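Local coordinates for protein putative hydrolase (Bacteroides ovatus, PDB 4HBS) that is of unknown function but, as a five-bladed beta-propeller of the beta-fructosidase clan, is probably a hydrolase acting on carbohydrates, at residues T64-G69 / A205-L210; V101-E106 / G200-A205; V61-T64 / N70-W73; D162-N167 / R254-Q259; Y156-G161 / I211-N216. All blocks are in the same frame, centred on the assembly; numbering follows the deposited sequence.

Contact 1 of 5, residues T64-G69 / A205-L210; sequences TGLPDG and ATYMKL
Asp68 and Tyr207 extend from opposing loops and approach from opposite directions, the phenol hydroxyl of Tyr207 donating from OH to Asp68 OD2 over 2.8 Å. The accepting oxygen lies at the edge of the ring, near its plane, but the carboxylate itself is turned 43° from the ring, and the phenol reaches it on the syn side, 24° out of the carboxylate plane. With CG anti to the backbone N (chi1 -157°), Tyr207 swings its ring out of a type II turn, Thr206 to Lys209, and across to the type I turn that carries Asp68. Beside this bond Leu66 and the selenomethionine Met208 reach toward each other tip to tip, Leu66 CD1 standing 3.7 Å from Met208 CE. The same methyl, Leu66 CD1, also lies against the phenol end of Tyr207, oblique to its ring. Asn70 ties the two halves together, since its ND2 bonds to Tyr207 OH while its backbone N bonds to Asp68 OD1. The phenol oxygen thus donates to Asp68 and accepts from Asn70, two bonds that should fix the direction of the ring next to an apolar pair joining the hairpin of strands 60-65 and 71-75 to the loop before strand 210-218.

Contact 2 of 5, residues V101-E106 / G200-A205; sequences VQTPGE and GKPGDA
Pro202 makes the whole of this contact from its side, laying its ring against Val101 and Thr103. These are apolar contacts. The closest is between Pro202 CG and Val101 CG1, 3.5 Å apart, with Pro202 CB following at 4.0 Å from Val101 CB; the valine branch and the proline ring meet at about a right angle. Val101 presents CG1 because that methyl stands anti to the backbone N (chi1 -179°). From the neighbouring position on the same side of the chain, two residues on, Thr103 adds its methyl, CG2, at 3.9 Å from Pro202 CG.

Hydrogen bonds serve each side separately. Pro202 and Gly203 occupy the corners of a type II turn from Lys201 to Asp204, closed by Asp204 N to Lys201 O at 2.9 Å, with Gly203 in the left-handed region such a turn needs at its third position. A weak bond from Lys201 N to Asp204 OD1 (3.3 Å) spans the same turn. On the other side Thr103 keeps its hydroxyl for Asn110, OG1 pairing with the ND2 of that residue, so that methyl and hydroxyl are divided between proline and polar partner. Val112 of strand 111-113 also touches Pro202.

With only carbon atoms meeting, the contact rests on van der Waals fit and lacks the directionality of a polar bond: a rigid proline, on a turn braced by its own bonds, rests on the end of strand 98-102, while the threonine hydroxyl beside it is engaged by Asn110.

Contact 3 of 5, residues V61-T64 / N70-W73; sequences VFTT and NIFW
Thr64 and Phe72 join strands 61-64 and 71-73, which run antiparallel at 157° with their axes 4.6 Å apart at closest. Phe72 N donates to Thr64 O over 2.9 Å in a nearly straight bond (172°), whereas the return bond from Thr64 N to Phe72 O is bent and weak. Farther along, the CA hydrogen of Trp73 points to Phe62 O, the carbon and oxygen 3.3 Å apart.

On the face of Thr63 and Trp73 the two side chains lie alongside each other and point the same way. Thr63 CG2 sits 3.5 Å from the centroid of the six-membered ring of Trp73, almost on its normal, a clear CH-pi contact. Val61 meets the same indole in another fashion, its CG1 at the edge, 3.6 Å from Trp73 CZ3. This is the first hairpin of a four-stranded antiparallel sheet, one blade of the propeller, and it carries a G1 beta bulge: Val61, with a positive phi (71°), and Phe62 both face Ser74. Polar ends of the Thr63 face are taken up outside, Thr63 OG1 by His362 ND1 and Trp73 NE1 by Gln102 OE1. Ile71 CG2 packs 3.8 Å from Thr63 CB, and a glycerol, probably from the crystallisation liquor, lies about 4 Å from the isoleucine side chain.

On the face of Thr64 and Phe72 the threonine CB stands at the ring edge, 4.2 Å from Phe72 CD2. Met170 of the next sheet touches both residues.

Contact 4 of 5, residues D162-N167 / R254-Q259; sequences DATIYN and RDLGSQ
Tyr166 has its ring between two residues: Asp255 covers one face, and Asn167, next in the chain, lies over the opposite face with CG displaced toward the rim. The backbone and first side-chain carbon of Asp255 do most of the covering. Its CA sits over the ring centre, 3.6 Å above the plane, and its CB makes a CH-pi contact, 3.7 Å from the centroid. Beyond CB the carboxylate runs out past the rim on the CD2-CE2 side, its plane 24° from that of the ring, and Asp255 CG comes 3.4 Å from Tyr166 CE2. Arg254 contributes its carbonyl oxygen, which approaches Tyr166 CD1 obliquely at 3.5 Å. Tyr166 has CG anti to the backbone N (chi1 -180°), which sends the ring from just past the strand end toward Asp255.

Deeper in, Thr164 and Leu256 run alongside each other in opposing senses, Thr164 CG2 resting 4.2 Å from Leu256 CB, and Met228 touches both. The carboxylate of Asp255 is held by bonds within and beyond its loop. Gly257 N donates to Asp255 OD1 over 3.0 Å, arriving from above the carboxylate plane, and Gln171 NE2 binds the same oxygen. Gln171 OE1 in turn accepts from Leu256 N, so one amide clasps the loop at two adjoining residues.

The loop fold is an Asx turn set at the start of a type I beta turn, Asp255 to Ser258, and through it the sheet that begins with strand 227-230 and ends with strand 271-274 leans on strand 156-165, a side-by-side junction of neighbouring blades in a beta-propeller.

Contact 5 of 5, residues Y156-G161 / I211-N216; sequences YLYWAG and ISRNDN
Arg213, with CG between the backbone N and the carbonyl carbon (chi1 59°) and a second bend at chi3 (-68°), turns its guanidinium back to Asp215 two residues on, while Tyr158, its CG anti to the carbonyl carbon, reaches the same carboxylate from the other edge of the sheet. The arginine's hold is a side-on grip. Arg213 NE bonds to Asp215 OD1 at 2.9 Å on the syn lone pair, as part of a salt bridge, and Arg213 NH2 bonds to Asp215 OD2 at 2.9 Å, nearly straight (169°) and in the plane of the guanidinium.

Tyr158 comes to the anti side of an oxygen that the arginine already holds on its syn side. Its OH donates to Asp215 OD2 over 2.6 Å, the two side chains crossing at about a right angle. Asp215 OD2 therefore accepts from both Tyr158 OH and Arg213 NH2. Strands 156-165 and 210-218 are the outermost of a four-stranded antiparallel blade, so the Tyr158-Asp215 bond links the two outer strands past the intervening ones, with Cys192 of strand 187-197 touching both side chains. Strand 210-218 has a classic beta bulge where Ile211 and Ser212 face Thr195, and it turns a corner at Asp215 and Asn216.

Near the phenol, Arg213 NH2 lies at the ring edge, 3.9 Å from Tyr158 CE2, close to the ring plane rather than over a face. The same nitrogen also bonds to Arg136 O, and the ring of His137 meets that of Tyr158, so the chain around 136-138 packs against this pair; Pro138 touches Asp215.

Contacts 1, 2 and 3 gather round the sheet of strands 60-65, 71-75, 98-102 and 111-113, their centres 8 to 11 Å apart. Contact 3 lies within that sheet, whereas contacts 1 and 2 bring to it the loop between strands 187-197 and 210-218 of the next sheet; they share Ala205, and contact 2 is nested inside the loop closed by contact 1. Contact 5 spans the second sheet from edge to edge. Contact 4, 15 Å from contact 5 between centres, shares strand 156-165 with it and leads to the third sheet. Along the chain, contact 3 closes before 2, 4 and 5 open. Contacts 3 and 5 are thus internal to a blade, while 1, 2 and 4 join neighbouring blades.

Contact 1 of 5, residues T64-G69 / A205-L210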
# COMPACT_ATOMS: atom_id res chain seq x y z
N THR A 64 1.79 -3.80 8.07
CA THR A 64 0.92 -3.90 9.22
C THR A 64 1.75 -4.48 10.34
O THR A 64 2.03 -5.69 10.32
CB THR A 64 -0.33 -4.75 8.91
OG1 THR A 64 -1.19 -4.01 8.06
CG2 THR A 64 -1.11 -5.15 10.17
N GLY A 65 2.18 -3.64 11.27
CA GLY A 65 2.93 -4.10 12.43
C GLY A 65 2.09 -5.09 13.21
O GLY A 65 0.87 -4.89 13.34
N LEU A 66 2.70 -6.21 13.65
CA LEU A 66 2.00 -7.26 14.38
C LEU A 66 2.32 -7.19 15.87
O LEU A 66 3.31 -6.55 16.25
CB LEU A 66 2.36 -8.65 13.82
CG LEU A 66 1.99 -8.88 12.35
CD1 LEU A 66 2.45 -10.22 11.90
CD2 LEU A 66 0.51 -8.74 12.14
N PRO A 67 1.52 -7.83 16.75
CA PRO A 67 1.81 -7.73 18.20
C PRO A 67 3.05 -8.52 18.68
O PRO A 67 3.51 -8.27 19.80
CB PRO A 67 0.54 -8.29 18.86
CG PRO A 67 -0.45 -8.43 17.76
CD PRO A 67 0.31 -8.63 16.51
N ASP A 68 3.60 -9.44 17.85
CA ASP A 68 4.77 -10.25 18.22
C ASP A 68 6.11 -9.61 17.75
O ASP A 68 7.15 -10.25 17.86
CB ASP A 68 4.65 -11.69 17.65
CG ASP A 68 4.23 -11.78 16.19
OD1 ASP A 68 4.80 -11.04 15.36
OD2 ASP A 68 3.28 -12.54 15.89
N GLY A 69 6.07 -8.37 17.25
CA GLY A 69 7.26 -7.66 16.80
C GLY A 69 7.54 -7.78 15.32
O GLY A 69 8.41 -7.06 14.82
N ALA A 205 3.11 -23.96 10.15
CA ALA A 205 1.89 -24.31 9.45
C ALA A 205 0.75 -23.36 9.89
O ALA A 205 -0.05 -22.94 9.06
CB ALA A 205 1.53 -25.75 9.75
N THR A 206 0.72 -22.99 11.18
CA THR A 206 -0.31 -22.13 11.75
C THR A 206 -0.10 -20.63 11.47
O THR A 206 -1.07 -19.92 11.22
CB THR A 206 -0.41 -22.37 13.28
OG1 THR A 206 0.88 -22.29 13.88
CG2 THR A 206 -1.01 -23.72 13.60
N TYR A 207 1.16 -20.14 11.55
CA TYR A 207 1.46 -18.71 11.41
C TYR A 207 1.11 -18.11 10.03
O TYR A 207 1.66 -18.53 9.00
CB TYR A 207 2.93 -18.42 11.71
CG TYR A 207 3.14 -16.98 12.10
CD1 TYR A 207 2.91 -16.56 13.40
CD2 TYR A 207 3.49 -16.03 11.16
CE1 TYR A 207 3.07 -15.22 13.77
CE2 TYR A 207 3.66 -14.70 11.51
CZ TYR A 207 3.46 -14.30 12.82
OH TYR A 207 3.63 -12.99 13.17
N MSE A 208 0.25 -17.06 10.06
CA MSE A 208 -0.28 -16.32 8.91
C MSE A 208 -1.11 -17.24 7.98
O MSE A 208 -1.27 -16.92 6.79
CB MSE A 208 0.82 -15.56 8.15
CG MSE A 208 1.00 -14.12 8.63
SE MSE A 208 -0.60 -12.99 8.50
CE MSE A 208 -0.18 -11.79 9.83
N LYS A 209 -1.71 -18.32 8.53
CA LYS A 209 -2.58 -19.19 7.75
C LYS A 209 -3.94 -18.50 7.69
O LYS A 209 -4.36 -17.91 8.70
CB LYS A 209 -2.69 -20.60 8.37
N LEU A 210 -4.60 -18.55 6.52
CA LEU A 210 -5.94 -17.97 6.34
C LEU A 210 -6.97 -18.83 7.12
O LEU A 210 -7.31 -19.93 6.67
CB LEU A 210 -6.28 -17.90 4.84
CG LEU A 210 -7.63 -17.32 4.41
CD1 LEU A 210 -7.80 -15.90 4.88
CD2 LEU A 210 -7.75 -17.32 2.90

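Contact 2 of 5, residues V101-E106 / G200-A205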
# COMPACT_ATOMS: atom_id res chain seq x y z
N VAL A 101 6.21 -11.98 5.75
CA VAL A 101 6.35 -11.57 7.16
C VAL A 101 7.79 -11.14 7.36
O VAL A 101 8.69 -11.93 7.11
CB VAL A 101 5.99 -12.67 8.20
CG1 VAL A 101 6.16 -12.13 9.61
CG2 VAL A 101 4.57 -13.19 8.00
N GLN A 102 8.00 -9.90 7.83
CA GLN A 102 9.33 -9.39 8.14
C GLN A 102 9.56 -9.56 9.61
O GLN A 102 8.76 -9.03 10.39
CB GLN A 102 9.45 -7.92 7.76
CG GLN A 102 10.79 -7.27 8.14
CD GLN A 102 10.79 -5.79 7.94
OE1 GLN A 102 9.79 -5.18 7.59
NE2 GLN A 102 11.91 -5.16 8.22
N THR A 103 10.64 -10.24 10.02
CA THR A 103 10.99 -10.43 11.43
C THR A 103 12.05 -9.40 11.83
O THR A 103 12.74 -8.89 10.95
CB THR A 103 11.51 -11.85 11.66
OG1 THR A 103 12.62 -12.08 10.78
CG2 THR A 103 10.44 -12.89 11.44
N PRO A 104 12.26 -9.12 13.13
CA PRO A 104 13.33 -8.17 13.51
C PRO A 104 14.72 -8.60 13.00
O PRO A 104 15.05 -9.78 13.10
CB PRO A 104 13.28 -8.19 15.04
CG PRO A 104 11.89 -8.60 15.37
CD PRO A 104 11.53 -9.60 14.33
N GLY A 105 15.48 -7.65 12.42
CA GLY A 105 16.83 -7.91 11.91
C GLY A 105 17.25 -7.05 10.74
O GLY A 105 18.40 -6.61 10.68
N GLU A 106 16.32 -6.83 9.78
CA GLU A 106 16.51 -6.02 8.57
C GLU A 106 17.62 -6.56 7.60
O GLU A 106 18.26 -5.79 6.88
CB GLU A 106 16.74 -4.55 8.91
CG GLU A 106 15.51 -3.89 9.48
CD GLU A 106 15.68 -2.41 9.74
OE1 GLU A 106 16.82 -1.98 10.05
OE2 GLU A 106 14.66 -1.68 9.67
N GLY A 200 2.21 -19.29 16.36
CA GLY A 200 3.46 -19.85 15.87
C GLY A 200 4.49 -18.80 15.52
O GLY A 200 4.48 -17.69 16.08
N LYS A 201 5.38 -19.14 14.59
CA LYS A 201 6.45 -18.28 14.07
C LYS A 201 6.40 -18.31 12.54
O LYS A 201 5.99 -19.33 12.00
CB LYS A 201 7.80 -18.77 14.59
CG LYS A 201 7.94 -18.58 16.10
CD LYS A 201 9.37 -18.80 16.59
CE LYS A 201 9.60 -18.27 17.99
NZ LYS A 201 11.05 -18.10 18.27
N PRO A 202 6.79 -17.24 11.79
CA PRO A 202 6.73 -17.30 10.31
C PRO A 202 7.38 -18.57 9.75
O PRO A 202 8.42 -19.00 10.25
CB PRO A 202 7.47 -16.04 9.88
CG PRO A 202 7.30 -15.12 11.01
CD PRO A 202 7.32 -15.94 12.25
N GLY A 203 6.70 -19.22 8.80
CA GLY A 203 7.13 -20.50 8.25
C GLY A 203 6.33 -21.65 8.83
O GLY A 203 6.15 -22.67 8.15
N ASP A 204 5.82 -21.53 10.11
CA ASP A 204 4.96 -22.55 10.75
C ASP A 204 3.76 -22.84 9.89
O ASP A 204 3.38 -22.03 9.04
CB ASP A 204 4.43 -22.08 12.14
CG ASP A 204 5.15 -22.68 13.32
OD1 ASP A 204 6.26 -22.22 13.63
OD2 ASP A 204 4.55 -23.54 14.00
N ALA A 205 3.11 -23.96 10.15
CA ALA A 205 1.89 -24.31 9.45
C ALA A 205 0.75 -23.36 9.89
O ALA A 205 -0.05 -22.94 9.06
CB ALA A 205 1.53 -25.75 9.75

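Contact 3 of 5, residues V61-T64 / N70-W73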
# COMPACT_ATOMS: atom_id res chain seq x y z
N VAL A 61 2.36 -3.15 -1.76
CA VAL A 61 3.38 -2.94 -0.73
C VAL A 61 2.72 -2.21 0.43
O VAL A 61 2.76 -0.98 0.51
CB VAL A 61 4.66 -2.21 -1.29
CG1 VAL A 61 5.79 -2.22 -0.27
CG2 VAL A 61 5.15 -2.86 -2.59
N PHE A 62 2.03 -2.98 1.28
CA PHE A 62 1.29 -2.50 2.45
C PHE A 62 1.81 -3.19 3.69
O PHE A 62 1.79 -4.41 3.73
CB PHE A 62 -0.20 -2.81 2.31
CG PHE A 62 -0.94 -2.17 1.16
CD1 PHE A 62 -0.83 -2.69 -0.12
CD2 PHE A 62 -1.91 -1.21 1.39
CE1 PHE A 62 -1.57 -2.15 -1.18
CE2 PHE A 62 -2.66 -0.68 0.34
CZ PHE A 62 -2.47 -1.14 -0.94
N THR A 63 2.22 -2.43 4.72
CA THR A 63 2.70 -3.00 5.98
C THR A 63 1.63 -2.95 7.06
O THR A 63 0.69 -2.15 6.99
CB THR A 63 3.93 -2.28 6.47
OG1 THR A 63 3.66 -0.90 6.51
CG2 THR A 63 5.12 -2.54 5.62
N THR A 64 1.79 -3.80 8.07
CA THR A 64 0.92 -3.90 9.22
C THR A 64 1.75 -4.48 10.34
O THR A 64 2.03 -5.69 10.32
CB THR A 64 -0.33 -4.75 8.91
OG1 THR A 64 -1.19 -4.01 8.06
CG2 THR A 64 -1.11 -5.15 10.17
N ASN A 70 6.82 -8.67 14.60
CA ASN A 70 7.01 -8.84 13.16
C ASN A 70 6.15 -7.83 12.42
O ASN A 70 5.31 -7.17 13.04
CB ASN A 70 6.62 -10.25 12.72
CG ASN A 70 7.34 -11.36 13.45
OD1 ASN A 70 8.50 -11.25 13.80
ND2 ASN A 70 6.64 -12.47 13.71
N ILE A 71 6.36 -7.71 11.09
CA ILE A 71 5.61 -6.81 10.21
C ILE A 71 5.06 -7.64 9.06
O ILE A 71 5.81 -8.42 8.45
CB ILE A 71 6.48 -5.63 9.70
CG1 ILE A 71 6.95 -4.76 10.87
CG2 ILE A 71 5.70 -4.78 8.65
CD1 ILE A 71 7.96 -3.81 10.54
N PHE A 72 3.78 -7.45 8.74
CA PHE A 72 3.12 -8.16 7.65
C PHE A 72 3.14 -7.28 6.40
O PHE A 72 2.70 -6.15 6.45
CB PHE A 72 1.68 -8.51 8.07
CG PHE A 72 0.78 -8.91 6.92
CD1 PHE A 72 0.73 -10.22 6.48
CD2 PHE A 72 0.05 -7.95 6.23
CE1 PHE A 72 -0.04 -10.57 5.38
CE2 PHE A 72 -0.72 -8.30 5.13
CZ PHE A 72 -0.75 -9.60 4.69
N TRP A 73 3.63 -7.81 5.28
CA TRP A 73 3.69 -7.11 3.99
C TRP A 73 2.77 -7.79 3.01
O TRP A 73 2.87 -9.01 2.88
CB TRP A 73 5.12 -7.13 3.42
CG TRP A 73 6.11 -6.38 4.23
CD1 TRP A 73 6.62 -6.74 5.45
CD2 TRP A 73 6.80 -5.20 3.83
NE1 TRP A 73 7.56 -5.83 5.85
CE2 TRP A 73 7.72 -4.88 4.87
CE3 TRP A 73 6.71 -4.34 2.73
CZ2 TRP A 73 8.52 -3.74 4.83
CZ3 TRP A 73 7.52 -3.21 2.68
CH2 TRP A 73 8.41 -2.92 3.72

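Contact 4 of 5, residues D162-N167 / R254-Q259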
# COMPACT_ATOMS: atom_id res chain seq x y z
N ASP A 162 -6.35 -2.55 3.50
CA ASP A 162 -5.57 -2.42 4.74
C ASP A 162 -6.01 -3.53 5.73
O ASP A 162 -7.03 -4.19 5.51
CB ASP A 162 -5.73 -1.01 5.33
CG ASP A 162 -4.56 -0.51 6.15
OD1 ASP A 162 -3.73 -1.33 6.57
OD2 ASP A 162 -4.53 0.69 6.44
N ALA A 163 -5.23 -3.76 6.79
CA ALA A 163 -5.54 -4.80 7.77
C ALA A 163 -5.30 -4.30 9.18
O ALA A 163 -4.49 -3.39 9.40
CB ALA A 163 -4.69 -6.03 7.51
N THR A 164 -6.03 -4.91 10.15
CA THR A 164 -5.95 -4.57 11.57
C THR A 164 -5.85 -5.83 12.39
O THR A 164 -6.15 -6.92 11.89
CB THR A 164 -7.19 -3.75 12.03
OG1 THR A 164 -7.01 -3.33 13.39
CG2 THR A 164 -8.52 -4.51 11.89
N ILE A 165 -5.45 -5.68 13.67
CA ILE A 165 -5.37 -6.78 14.62
C ILE A 165 -6.58 -6.70 15.54
O ILE A 165 -6.91 -5.63 16.06
CB ILE A 165 -4.04 -6.78 15.43
CG1 ILE A 165 -2.79 -6.53 14.53
CG2 ILE A 165 -3.90 -8.07 16.23
CD1 ILE A 165 -2.48 -7.61 13.55
N TYR A 166 -7.27 -7.83 15.70
CA TYR A 166 -8.43 -7.95 16.58
C TYR A 166 -8.43 -9.37 17.15
O TYR A 166 -8.40 -10.33 16.37
CB TYR A 166 -9.72 -7.65 15.81
CG TYR A 166 -10.97 -7.74 16.66
CD1 TYR A 166 -11.24 -6.81 17.65
CD2 TYR A 166 -11.88 -8.78 16.49
CE1 TYR A 166 -12.39 -6.90 18.44
CE2 TYR A 166 -13.02 -8.90 17.29
CZ TYR A 166 -13.26 -7.96 18.28
OH TYR A 166 -14.41 -8.04 19.05
N ASN A 167 -8.41 -9.51 18.51
CA ASN A 167 -8.40 -10.79 19.24
C ASN A 167 -7.24 -11.69 18.78
O ASN A 167 -7.45 -12.85 18.42
CB ASN A 167 -9.77 -11.52 19.10
CG ASN A 167 -10.87 -10.99 20.00
OD1 ASN A 167 -10.68 -10.08 20.83
ND2 ASN A 167 -12.05 -11.60 19.90
N ARG A 254 -13.85 -2.37 17.33
CA ARG A 254 -12.52 -2.67 16.76
C ARG A 254 -12.54 -3.95 15.90
O ARG A 254 -11.52 -4.28 15.30
CB ARG A 254 -11.46 -2.75 17.86
CG ARG A 254 -11.21 -1.40 18.50
CD ARG A 254 -10.04 -1.42 19.47
NE ARG A 254 -10.08 -0.28 20.40
CZ ARG A 254 -9.73 0.97 20.11
NH1 ARG A 254 -9.30 1.29 18.88
NH2 ARG A 254 -9.81 1.92 21.03
N ASP A 255 -13.70 -4.68 15.84
CA ASP A 255 -13.86 -5.84 14.96
C ASP A 255 -14.10 -5.28 13.55
O ASP A 255 -15.07 -4.55 13.33
CB ASP A 255 -15.05 -6.74 15.41
CG ASP A 255 -15.14 -8.11 14.74
OD1 ASP A 255 -14.56 -8.27 13.65
OD2 ASP A 255 -15.84 -9.00 15.29
N LEU A 256 -13.24 -5.61 12.59
CA LEU A 256 -13.41 -5.15 11.21
C LEU A 256 -14.77 -5.64 10.64
O LEU A 256 -15.38 -4.93 9.84
CB LEU A 256 -12.23 -5.64 10.34
CG LEU A 256 -12.06 -5.07 8.93
CD1 LEU A 256 -12.17 -3.55 8.93
CD2 LEU A 256 -10.72 -5.47 8.38
N GLY A 257 -15.25 -6.80 11.11
CA GLY A 257 -16.54 -7.35 10.71
C GLY A 257 -17.78 -6.70 11.33
O GLY A 257 -18.90 -7.14 11.03
N SER A 258 -17.61 -5.64 12.19
CA SER A 258 -18.73 -4.89 12.81
C SER A 258 -19.59 -4.23 11.78
O SER A 258 -19.18 -4.15 10.62
CB SER A 258 -18.20 -3.77 13.70
OG SER A 258 -17.17 -4.18 14.57
N GLN A 259 -20.72 -3.66 12.20
CA GLN A 259 -21.59 -2.92 11.28
C GLN A 259 -20.87 -1.66 10.81
O GLN A 259 -20.26 -0.95 11.62
CB GLN A 259 -22.93 -2.56 11.94
CG GLN A 259 -23.83 -1.68 11.07
CD GLN A 259 -25.29 -1.99 11.28
OE1 GLN A 259 -25.88 -1.64 12.31
NE2 GLN A 259 -25.92 -2.67 10.31

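Contact 5 of 5, residues Y156-G161 / I211-N216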
# COMPACT_ATOMS: atom_id res chain seq x y z
N TYR A 156 -10.91 -12.45 -12.73
CA TYR A 156 -11.33 -11.96 -11.42
C TYR A 156 -10.18 -12.13 -10.45
O TYR A 156 -9.51 -13.17 -10.48
CB TYR A 156 -12.59 -12.69 -10.95
CG TYR A 156 -13.73 -12.50 -11.93
CD1 TYR A 156 -14.41 -11.29 -12.01
CD2 TYR A 156 -14.01 -13.47 -12.89
CE1 TYR A 156 -15.40 -11.08 -12.96
CE2 TYR A 156 -15.00 -13.26 -13.86
CZ TYR A 156 -15.70 -12.07 -13.89
OH TYR A 156 -16.69 -11.85 -14.81
N LEU A 157 -9.91 -11.13 -9.63
CA LEU A 157 -8.79 -11.23 -8.69
C LEU A 157 -9.02 -10.38 -7.45
O LEU A 157 -10.05 -9.71 -7.33
CB LEU A 157 -7.46 -10.81 -9.40
CG LEU A 157 -7.40 -9.38 -9.94
CD1 LEU A 157 -6.69 -8.46 -8.98
CD2 LEU A 157 -6.69 -9.33 -11.22
N TYR A 158 -8.06 -10.46 -6.51
CA TYR A 158 -8.06 -9.73 -5.25
C TYR A 158 -6.80 -8.90 -5.15
O TYR A 158 -5.72 -9.39 -5.47
CB TYR A 158 -8.13 -10.71 -4.05
CG TYR A 158 -9.53 -11.20 -3.70
CD1 TYR A 158 -10.56 -10.30 -3.44
CD2 TYR A 158 -9.79 -12.56 -3.54
CE1 TYR A 158 -11.84 -10.75 -3.11
CE2 TYR A 158 -11.06 -13.01 -3.19
CZ TYR A 158 -12.10 -12.10 -3.01
OH TYR A 158 -13.36 -12.53 -2.68
N TRP A 159 -6.93 -7.66 -4.68
CA TRP A 159 -5.77 -6.82 -4.41
C TRP A 159 -5.90 -6.31 -2.97
O TRP A 159 -7.01 -6.22 -2.43
CB TRP A 159 -5.63 -5.70 -5.44
CG TRP A 159 -4.96 -6.11 -6.73
CD1 TRP A 159 -4.06 -7.13 -6.91
CD2 TRP A 159 -5.12 -5.49 -8.00
NE1 TRP A 159 -3.65 -7.17 -8.22
CE2 TRP A 159 -4.26 -6.16 -8.91
CE3 TRP A 159 -5.84 -4.37 -8.46
CZ2 TRP A 159 -4.11 -5.73 -10.24
CZ3 TRP A 159 -5.74 -4.00 -9.79
CH2 TRP A 159 -4.89 -4.68 -10.66
N ALA A 160 -4.76 -6.09 -2.31
CA ALA A 160 -4.69 -5.75 -0.89
C ALA A 160 -5.46 -4.53 -0.49
O ALA A 160 -5.44 -3.52 -1.18
CB ALA A 160 -3.24 -5.55 -0.49
N GLY A 161 -6.14 -4.64 0.64
CA GLY A 161 -6.79 -3.56 1.34
C GLY A 161 -5.97 -3.42 2.59
O GLY A 161 -4.96 -4.13 2.74
N ILE A 211 -7.40 -18.35 8.30
CA ILE A 211 -8.36 -19.04 9.17
C ILE A 211 -9.79 -19.00 8.60
O ILE A 211 -10.52 -19.99 8.73
CB ILE A 211 -8.32 -18.43 10.61
CG1 ILE A 211 -6.98 -18.73 11.29
CG2 ILE A 211 -9.50 -18.88 11.48
CD1 ILE A 211 -6.43 -20.21 11.10
N SER A 212 -10.21 -17.86 8.04
CA SER A 212 -11.56 -17.74 7.49
C SER A 212 -11.61 -16.67 6.42
O SER A 212 -10.86 -15.70 6.49
CB SER A 212 -12.58 -17.43 8.59
OG SER A 212 -12.68 -16.06 8.93
N ARG A 213 -12.50 -16.84 5.44
CA ARG A 213 -12.70 -15.89 4.36
C ARG A 213 -14.20 -15.72 4.08
O ARG A 213 -14.93 -16.71 4.04
CB ARG A 213 -11.96 -16.33 3.08
CG ARG A 213 -12.36 -17.71 2.52
CD ARG A 213 -11.41 -18.18 1.44
NE ARG A 213 -11.53 -17.37 0.23
CZ ARG A 213 -10.77 -17.50 -0.86
NH1 ARG A 213 -9.80 -18.41 -0.90
NH2 ARG A 213 -10.96 -16.70 -1.91
N ASN A 214 -14.65 -14.46 3.94
CA ASN A 214 -16.03 -14.13 3.59
C ASN A 214 -15.95 -13.42 2.28
O ASN A 214 -15.89 -12.20 2.25
CB ASN A 214 -16.69 -13.27 4.67
CG ASN A 214 -18.16 -12.96 4.42
OD1 ASN A 214 -18.74 -13.31 3.38
ND2 ASN A 214 -18.79 -12.30 5.36
N ASP A 215 -15.94 -14.18 1.18
CA ASP A 215 -15.82 -13.58 -0.16
C ASP A 215 -17.03 -12.73 -0.56
O ASP A 215 -16.90 -11.93 -1.48
CB ASP A 215 -15.56 -14.64 -1.21
CG ASP A 215 -14.24 -15.32 -1.00
OD1 ASP A 215 -14.16 -16.23 -0.15
OD2 ASP A 215 -13.25 -14.88 -1.63
N ASN A 216 -18.18 -12.85 0.15
CA ASN A 216 -19.39 -12.05 -0.09
C ASN A 216 -19.57 -10.97 1.02
O ASN A 216 -20.70 -10.58 1.30
CB ASN A 216 -20.65 -12.95 -0.15
CG ASN A 216 -20.49 -14.23 -0.96
OD1 ASN A 216 -20.38 -14.20 -2.20
ND2 ASN A 216 -20.49 -15.39 -0.29